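Local atomic coordinates of PH1570-like domain-containing protein (Pyrococcus horikoshii, PDB entry 2HQ4), a protein that is of unknown function, an archaeal alpha+beta protein in which one antiparallel sheet is packed against several helices. Residues Lys15-Val18 against Phe23-Glu26; Leu43-Tyr48 against Leu155-Lys160; Lys33-Asp38 against Lys108-Ile113. All blocks are in the same frame, centred on the assembly; numbering follows the deposited sequence.

Contact 1. Residues Lys15-Val18 against Phe23-Glu26; sequences KLEV and FKDE
Glu17 and Lys24 face each other as a hydrogen-bonded antiparallel pair, exchanging two nearly straight bonds: Glu17 N gives its hydrogen to Lys24 O at 3.0 Å, and Lys24 N returns one to Glu17 O at 2.9 Å. Where the strand frays into loop, Glu26 N reaches Lys15 O at 2.8 Å, bending slightly at the hydrogen (160°). The side chains of Glu17 and Lys24 lie alongside one another, pointing the same way, yet Glu17 OE1 meets the aliphatic CD of Lys24, while Lys24 NZ pairs with Glu26 OE2 at 3.5 Å. A water lies within hydrogen-bonding distance of both Glu17 OE1 (3.0 Å) and Lys24 O (2.8 Å). On the opposite face sit Leu16, Val18, Phe23 and Asp25. Leu16 CD1 comes obliquely to the Phe23 ring, 3.6 Å from Phe23 CD2; chi1 of 73° carries that ring away from strand 16-19 toward helix 40-55. Val18 CG2 rests on Phe23 CB. Asp25 OD2, lying beside CB and CD1 of Leu16, is buried but accepts a hydrogen bond from Tyr51, and its OD1 takes another from Phe28 N; these two bonds fix the turn of the carboxylate. Farther out, helix 61-70 covers Leu16 and Val18, helix 40-55 Val18 and Phe23. With one charged face and one helix-covered, mainly apolar face that admits a hydrogen-bonded acid, strands 16-19 and 22-25 form a beta hairpin typical of alpha+beta folds.

Contact 2. Residues Leu43-Tyr48 against Leu155-Lys160; sequences LLAMIY and LKYIWK
Ala45 sets its methyl squarely over the phenol ring of Tyr157: CB of Ala45 stands 3.5 Å from the centroid of the Tyr157 ring and only 7° off the normal, a CH-pi contact aimed at the middle of the face. The six ring carbons therefore lie at nearly equal distances from that methyl, the shortest being 3.6 Å from Ala45 CB to Tyr157 CG. Over the other face, CG of Lys156 is likewise centred, 3.7 Å above the Tyr157 plane, and the ring is sandwiched between methyl and methylene, which limits its rotation. Tyr157 reaches the helix because its CG stands anti to the carbonyl carbon (chi1 -63°). Met46 adds a looser touch, its CG lying 4.3 Å from Tyr157 CD2. Beyond the ring, Glu49 on the same helix receives both neighbours: its carboxylate is hydrogen-bonded to Tyr157 OH and salt-bridged to Lys156 NZ. Replacing Tyr157 by an alanine would probably open a gap beneath the Ala45 methyl and leave Glu49 without its hydroxyl partner. The chemistry is thus dispersive at the ring and polar at its end, pinning the C-terminal tail to helix 40-55 without any hydrogen bond between the two segments.

Contact 3. Residues Lys33-Asp38 against Lys108-Ile113; sequences KFYGND and KPPLEI
Tyr35 and Pro110 make a proline-aromatic CH-pi contact at the surface, where the end of strand 30-36 meets the loop that leaves helix 94-107. The two side chains come from opposite directions, and Pro110 sets its CD over one face of the phenol. This CD is 3.5 Å from the centroid of the Tyr35 ring, 18° off the normal, and so is displaced from the centre toward the hydroxyl end: the ring carbon nearest to Pro110 CD is Tyr35 CZ, at 3.3 Å. Pro110 CG continues in the same direction and comes within 3.3 Å of Tyr35 OH, a carbon against the phenolic oxygen. Pro109 CA approaches obliquely, 4.3 Å from Tyr35 CG, and Lys108 O comes to Tyr35 CD1 in the same oblique fashion. The tyrosine is presented to the loop by its first torsion (chi1 -63°), which places CG anti to the carbonyl carbon. No hydrogen bond joins the two segments, so the packing of proline methylenes on the tyrosine carries the contact. Lys108, just past the helix, leaves helical backbone angles with a positive phi, and the consecutive prolines Pro109 and Pro110 restrict the backbone here. Around this surface patch, Tyr35 also touches Ile107 of helix 94-107 and Ile144 of strand 141-145, while Pro109 packs on Ile104 of that helix and Leu142 of that strand.

From the N terminus, contact 1 closes first, a short hairpin loop joining strands 16-19 and 22-25. The chain then runs through strand 30-36, next to 22-25 in the sheet, where contact 3 opens, and on into helix 40-55, where contact 2 opens. Contact 3 closes at 108-113, after helix 94-107, and contact 2 only at 155-160, near the C terminus; these two long loops therefore cross, whereas contact 1 precedes both. Contact 1 meets contact 2 where Phe23 and Val18 pack on Ile47, and contact 3 meets contact 2 through Phe34 and Leu43. Together they tie the sheet to helix 40-55, the loop after helix 94-107 and the C-terminal tail.

Contact 1. Residues Lys15-Val18 against Phe23-Glu26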
# COMPACT_ATOMS: atom_id res chain seq x y z
N LYS A 15 1.05 -9.59 -16.66
CA LYS A 15 1.78 -8.34 -16.50
C LYS A 15 1.89 -7.94 -15.01
O LYS A 15 2.04 -6.76 -14.71
CB LYS A 15 1.03 -7.25 -17.28
CG LYS A 15 1.15 -7.49 -18.83
CD LYS A 15 0.49 -6.34 -19.59
CE LYS A 15 0.75 -6.54 -21.11
NZ LYS A 15 0.12 -5.37 -21.84
N LEU A 16 1.75 -8.92 -14.12
CA LEU A 16 1.93 -8.71 -12.67
C LEU A 16 3.19 -9.41 -12.16
O LEU A 16 3.35 -10.63 -12.36
CB LEU A 16 0.72 -9.22 -11.91
CG LEU A 16 0.78 -9.23 -10.38
CD1 LEU A 16 0.83 -7.77 -9.80
CD2 LEU A 16 -0.41 -9.99 -9.84
N GLU A 17 4.07 -8.64 -11.52
CA GLU A 17 5.22 -9.17 -10.78
C GLU A 17 5.09 -8.74 -9.34
O GLU A 17 4.82 -7.58 -9.06
CB GLU A 17 6.55 -8.61 -11.29
CG GLU A 17 6.80 -8.67 -12.75
CD GLU A 17 8.05 -7.87 -13.11
OE1 GLU A 17 7.97 -6.61 -13.33
OE2 GLU A 17 9.11 -8.51 -13.11
N VAL A 18 5.36 -9.67 -8.44
CA VAL A 18 5.29 -9.42 -7.02
C VAL A 18 6.73 -9.49 -6.47
O VAL A 18 7.53 -10.33 -6.89
CB VAL A 18 4.39 -10.47 -6.38
CG1 VAL A 18 4.39 -10.32 -4.89
CG2 VAL A 18 2.94 -10.31 -6.91
N PHE A 23 4.49 -4.68 -5.45
CA PHE A 23 4.14 -5.33 -6.70
C PHE A 23 4.05 -4.30 -7.83
O PHE A 23 3.80 -3.12 -7.58
CB PHE A 23 2.87 -6.22 -6.56
CG PHE A 23 1.55 -5.45 -6.43
CD1 PHE A 23 0.94 -5.28 -5.20
CD2 PHE A 23 0.90 -4.96 -7.59
CE1 PHE A 23 -0.31 -4.58 -5.08
CE2 PHE A 23 -0.29 -4.25 -7.50
CZ PHE A 23 -0.90 -4.07 -6.25
N LYS A 24 4.28 -4.77 -9.06
CA LYS A 24 4.22 -3.96 -10.26
C LYS A 24 3.26 -4.61 -11.25
O LYS A 24 3.53 -5.72 -11.73
CB LYS A 24 5.60 -3.87 -10.92
CG LYS A 24 5.62 -3.00 -12.18
CD LYS A 24 7.03 -2.98 -12.83
CE LYS A 24 7.03 -1.99 -14.01
NZ LYS A 24 8.33 -1.98 -14.73
N ASP A 25 2.19 -3.91 -11.58
CA ASP A 25 1.22 -4.44 -12.53
C ASP A 25 1.15 -3.54 -13.76
O ASP A 25 0.65 -2.40 -13.66
CB ASP A 25 -0.14 -4.55 -11.88
CG ASP A 25 -1.10 -5.35 -12.71
OD1 ASP A 25 -1.36 -4.93 -13.86
OD2 ASP A 25 -1.61 -6.37 -12.22
N GLU A 26 1.65 -4.04 -14.88
CA GLU A 26 1.70 -3.22 -16.12
C GLU A 26 0.39 -3.28 -16.94
O GLU A 26 0.21 -2.48 -17.86
CB GLU A 26 2.90 -3.62 -16.97
CG GLU A 26 4.22 -3.45 -16.25
CD GLU A 26 5.41 -3.58 -17.19
OE1 GLU A 26 5.63 -4.67 -17.70
OE2 GLU A 26 6.13 -2.58 -17.42
O HOH W 1 5.12 -6.16 -14.05

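Contact 2. Residues Leu43-Tyr48 against Leu155-Lys160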
# COMPACT_ATOMS: atom_id res chain seq x y z
N LEU A 43 -1.30 -5.53 0.30
CA LEU A 43 -0.94 -5.72 -1.10
C LEU A 43 -1.71 -6.91 -1.72
O LEU A 43 -2.22 -6.85 -2.86
CB LEU A 43 0.59 -5.84 -1.22
CG LEU A 43 1.34 -4.50 -1.47
CD1 LEU A 43 0.99 -3.39 -0.49
CD2 LEU A 43 2.80 -4.82 -1.44
N LEU A 44 -1.84 -7.99 -0.95
CA LEU A 44 -2.64 -9.16 -1.39
C LEU A 44 -4.07 -8.79 -1.68
O LEU A 44 -4.64 -9.21 -2.71
CB LEU A 44 -2.64 -10.27 -0.30
CG LEU A 44 -1.32 -10.98 -0.15
CD1 LEU A 44 -1.36 -11.97 1.07
CD2 LEU A 44 -1.08 -11.74 -1.44
N ALA A 45 -4.67 -8.00 -0.80
CA ALA A 45 -6.04 -7.55 -1.02
C ALA A 45 -6.16 -6.69 -2.28
O ALA A 45 -7.13 -6.80 -3.03
CB ALA A 45 -6.54 -6.80 0.21
N MET A 46 -5.17 -5.82 -2.52
CA MET A 46 -5.16 -5.00 -3.75
C MET A 46 -5.10 -5.87 -5.01
O MET A 46 -5.76 -5.56 -6.01
CB MET A 46 -3.94 -4.04 -3.73
CG MET A 46 -3.99 -2.91 -2.62
SD MET A 46 -2.43 -2.02 -2.40
CE MET A 46 -2.42 -1.09 -3.96
N ILE A 47 -4.29 -6.94 -4.99
CA ILE A 47 -4.14 -7.87 -6.13
C ILE A 47 -5.46 -8.60 -6.39
O ILE A 47 -5.94 -8.68 -7.53
CB ILE A 47 -2.97 -8.89 -5.86
CG1 ILE A 47 -1.63 -8.18 -5.99
CG2 ILE A 47 -3.01 -10.06 -6.86
CD1 ILE A 47 -0.38 -8.93 -5.26
N TYR A 48 -6.05 -9.14 -5.32
CA TYR A 48 -7.36 -9.76 -5.39
C TYR A 48 -8.40 -8.83 -6.04
O TYR A 48 -9.13 -9.24 -6.97
CB TYR A 48 -7.79 -10.14 -3.98
CG TYR A 48 -9.10 -10.91 -3.87
CD1 TYR A 48 -9.12 -12.31 -3.91
CD2 TYR A 48 -10.31 -10.23 -3.69
CE1 TYR A 48 -10.35 -13.02 -3.80
CE2 TYR A 48 -11.52 -10.93 -3.59
CZ TYR A 48 -11.52 -12.31 -3.63
OH TYR A 48 -12.74 -12.95 -3.50
N LEU A 155 -6.13 2.71 0.82
CA LEU A 155 -6.90 3.23 1.94
C LEU A 155 -8.03 2.28 2.31
O LEU A 155 -8.42 2.20 3.48
CB LEU A 155 -7.48 4.61 1.60
CG LEU A 155 -6.52 5.81 1.53
CD1 LEU A 155 -7.26 7.09 1.01
CD2 LEU A 155 -5.89 6.02 2.91
N LYS A 156 -8.50 1.52 1.31
CA LYS A 156 -9.61 0.56 1.50
C LYS A 156 -9.24 -0.59 2.48
O LYS A 156 -10.12 -1.16 3.15
CB LYS A 156 -10.01 -0.00 0.14
CG LYS A 156 -11.03 -1.12 0.17
CD LYS A 156 -11.45 -1.54 -1.24
CE LYS A 156 -11.69 -0.33 -2.13
NZ LYS A 156 -12.16 -0.77 -3.47
N TYR A 157 -7.95 -0.90 2.58
CA TYR A 157 -7.51 -2.12 3.26
C TYR A 157 -6.57 -1.89 4.42
O TYR A 157 -6.17 -2.87 5.11
CB TYR A 157 -6.84 -3.07 2.27
CG TYR A 157 -7.79 -3.53 1.20
CD1 TYR A 157 -8.92 -4.27 1.53
CD2 TYR A 157 -7.54 -3.26 -0.14
CE1 TYR A 157 -9.80 -4.71 0.54
CE2 TYR A 157 -8.41 -3.69 -1.13
CZ TYR A 157 -9.53 -4.40 -0.78
OH TYR A 157 -10.38 -4.83 -1.77
N ILE A 158 -6.21 -0.64 4.68
CA ILE A 158 -5.16 -0.42 5.71
C ILE A 158 -5.64 -0.60 7.12
O ILE A 158 -4.82 -0.59 8.06
CB ILE A 158 -4.46 0.96 5.64
CG1 ILE A 158 -5.48 2.10 5.75
CG2 ILE A 158 -3.50 1.03 4.46
CD1 ILE A 158 -4.81 3.50 5.84
N TRP A 159 -6.95 -0.73 7.29
CA TRP A 159 -7.51 -0.86 8.65
C TRP A 159 -7.73 -2.29 9.03
O TRP A 159 -7.96 -2.59 10.19
CB TRP A 159 -8.81 -0.07 8.78
CG TRP A 159 -8.57 1.33 8.50
CD1 TRP A 159 -9.06 2.05 7.45
CD2 TRP A 159 -7.70 2.22 9.24
NE1 TRP A 159 -8.57 3.33 7.50
CE2 TRP A 159 -7.74 3.47 8.58
CE3 TRP A 159 -6.92 2.08 10.40
CZ2 TRP A 159 -7.02 4.58 9.04
CZ3 TRP A 159 -6.19 3.19 10.86
CH2 TRP A 159 -6.26 4.42 10.18
N LYS A 160 -7.68 -3.17 8.03
CA LYS A 160 -7.99 -4.58 8.18
C LYS A 160 -6.82 -5.48 8.64
O LYS A 160 -7.07 -6.60 9.10
CB LYS A 160 -8.57 -5.13 6.87
CG LYS A 160 -10.09 -5.18 6.80
CD LYS A 160 -10.53 -6.58 6.32
CE LYS A 160 -12.01 -6.65 5.89
NZ LYS A 160 -12.32 -5.71 4.75

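Contact 3. Residues Lys33-Asp38 against Lys108-Ile113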
# COMPACT_ATOMS: atom_id res chain seq x y z
N LYS A 33 5.09 -0.01 -3.27
CA LYS A 33 6.07 -0.64 -2.38
C LYS A 33 5.78 -0.12 -0.98
O LYS A 33 5.19 0.94 -0.82
CB LYS A 33 7.50 -0.24 -2.81
CG LYS A 33 8.01 -0.89 -4.13
CD LYS A 33 9.42 -0.41 -4.59
CE LYS A 33 9.56 1.11 -4.68
NZ LYS A 33 10.92 1.63 -5.19
N PHE A 34 6.15 -0.88 0.05
CA PHE A 34 5.89 -0.43 1.43
C PHE A 34 7.16 -0.52 2.23
O PHE A 34 8.07 -1.30 1.88
CB PHE A 34 4.77 -1.25 2.10
CG PHE A 34 5.16 -2.64 2.45
CD1 PHE A 34 4.92 -3.68 1.56
CD2 PHE A 34 5.77 -2.93 3.70
CE1 PHE A 34 5.27 -5.01 1.87
CE2 PHE A 34 6.17 -4.25 4.00
CZ PHE A 34 5.90 -5.30 3.09
N TYR A 35 7.24 0.33 3.26
CA TYR A 35 8.42 0.44 4.16
C TYR A 35 7.89 0.49 5.58
O TYR A 35 6.78 0.92 5.79
CB TYR A 35 9.25 1.70 3.79
CG TYR A 35 9.75 1.52 2.38
CD1 TYR A 35 10.91 0.79 2.14
CD2 TYR A 35 9.00 1.96 1.29
CE1 TYR A 35 11.33 0.52 0.84
CE2 TYR A 35 9.40 1.67 -0.03
CZ TYR A 35 10.59 1.00 -0.22
OH TYR A 35 11.01 0.72 -1.49
N GLY A 36 8.65 0.01 6.55
CA GLY A 36 8.20 0.10 7.91
C GLY A 36 7.57 -1.20 8.33
O GLY A 36 8.13 -2.28 8.02
N ASN A 37 6.41 -1.15 8.98
CA ASN A 37 5.75 -2.39 9.37
C ASN A 37 5.17 -3.18 8.17
O ASN A 37 4.95 -2.60 7.12
CB ASN A 37 4.71 -2.13 10.45
CG ASN A 37 5.37 -1.73 11.81
OD1 ASN A 37 4.94 -0.80 12.52
ND2 ASN A 37 6.44 -2.44 12.16
N ASP A 38 4.94 -4.48 8.35
CA ASP A 38 4.51 -5.39 7.29
C ASP A 38 3.17 -4.92 6.69
O ASP A 38 2.21 -4.64 7.42
CB ASP A 38 4.36 -6.79 7.91
CG ASP A 38 4.15 -7.90 6.87
OD1 ASP A 38 4.28 -7.67 5.65
OD2 ASP A 38 3.82 -9.01 7.29
N LYS A 108 12.81 4.82 7.18
CA LYS A 108 13.87 4.74 6.17
C LYS A 108 13.40 4.37 4.73
O LYS A 108 13.78 3.28 4.19
CB LYS A 108 14.99 3.81 6.65
CG LYS A 108 15.52 4.15 8.08
CD LYS A 108 16.50 3.09 8.55
CE LYS A 108 15.83 2.03 9.36
NZ LYS A 108 15.70 2.53 10.77
N PRO A 109 12.57 5.24 4.11
CA PRO A 109 12.13 5.08 2.73
C PRO A 109 13.23 5.41 1.71
O PRO A 109 14.11 6.23 2.01
CB PRO A 109 11.04 6.16 2.60
CG PRO A 109 11.47 7.20 3.52
CD PRO A 109 11.98 6.46 4.71
N PRO A 110 13.15 4.83 0.49
CA PRO A 110 14.23 5.04 -0.49
C PRO A 110 14.14 6.35 -1.24
O PRO A 110 14.91 6.55 -2.16
CB PRO A 110 14.03 3.89 -1.49
CG PRO A 110 12.56 3.58 -1.41
CD PRO A 110 12.07 3.97 -0.04
N LEU A 111 13.19 7.21 -0.88
CA LEU A 111 13.09 8.54 -1.46
C LEU A 111 12.58 9.56 -0.44
O LEU A 111 12.14 9.20 0.65
CB LEU A 111 12.20 8.56 -2.71
CG LEU A 111 10.83 7.90 -2.77
CD1 LEU A 111 9.93 8.46 -1.73
CD2 LEU A 111 10.18 8.10 -4.14
N GLU A 112 12.66 10.83 -0.82
CA GLU A 112 12.17 11.93 -0.02
C GLU A 112 10.65 11.91 0.10
O GLU A 112 9.94 11.78 -0.89
CB GLU A 112 12.65 13.26 -0.59
CG GLU A 112 12.64 14.37 0.44
CD GLU A 112 13.07 15.72 -0.12
OE1 GLU A 112 14.18 15.79 -0.71
OE2 GLU A 112 12.32 16.71 0.05
N ILE A 113 10.18 11.97 1.33
CA ILE A 113 8.78 12.14 1.65
C ILE A 113 8.69 13.44 2.44
O ILE A 113 9.32 13.59 3.49
CB ILE A 113 8.28 11.01 2.57
CG1 ILE A 113 8.66 9.63 2.01
CG2 ILE A 113 6.78 11.14 2.81
CD1 ILE A 113 7.92 9.21 0.74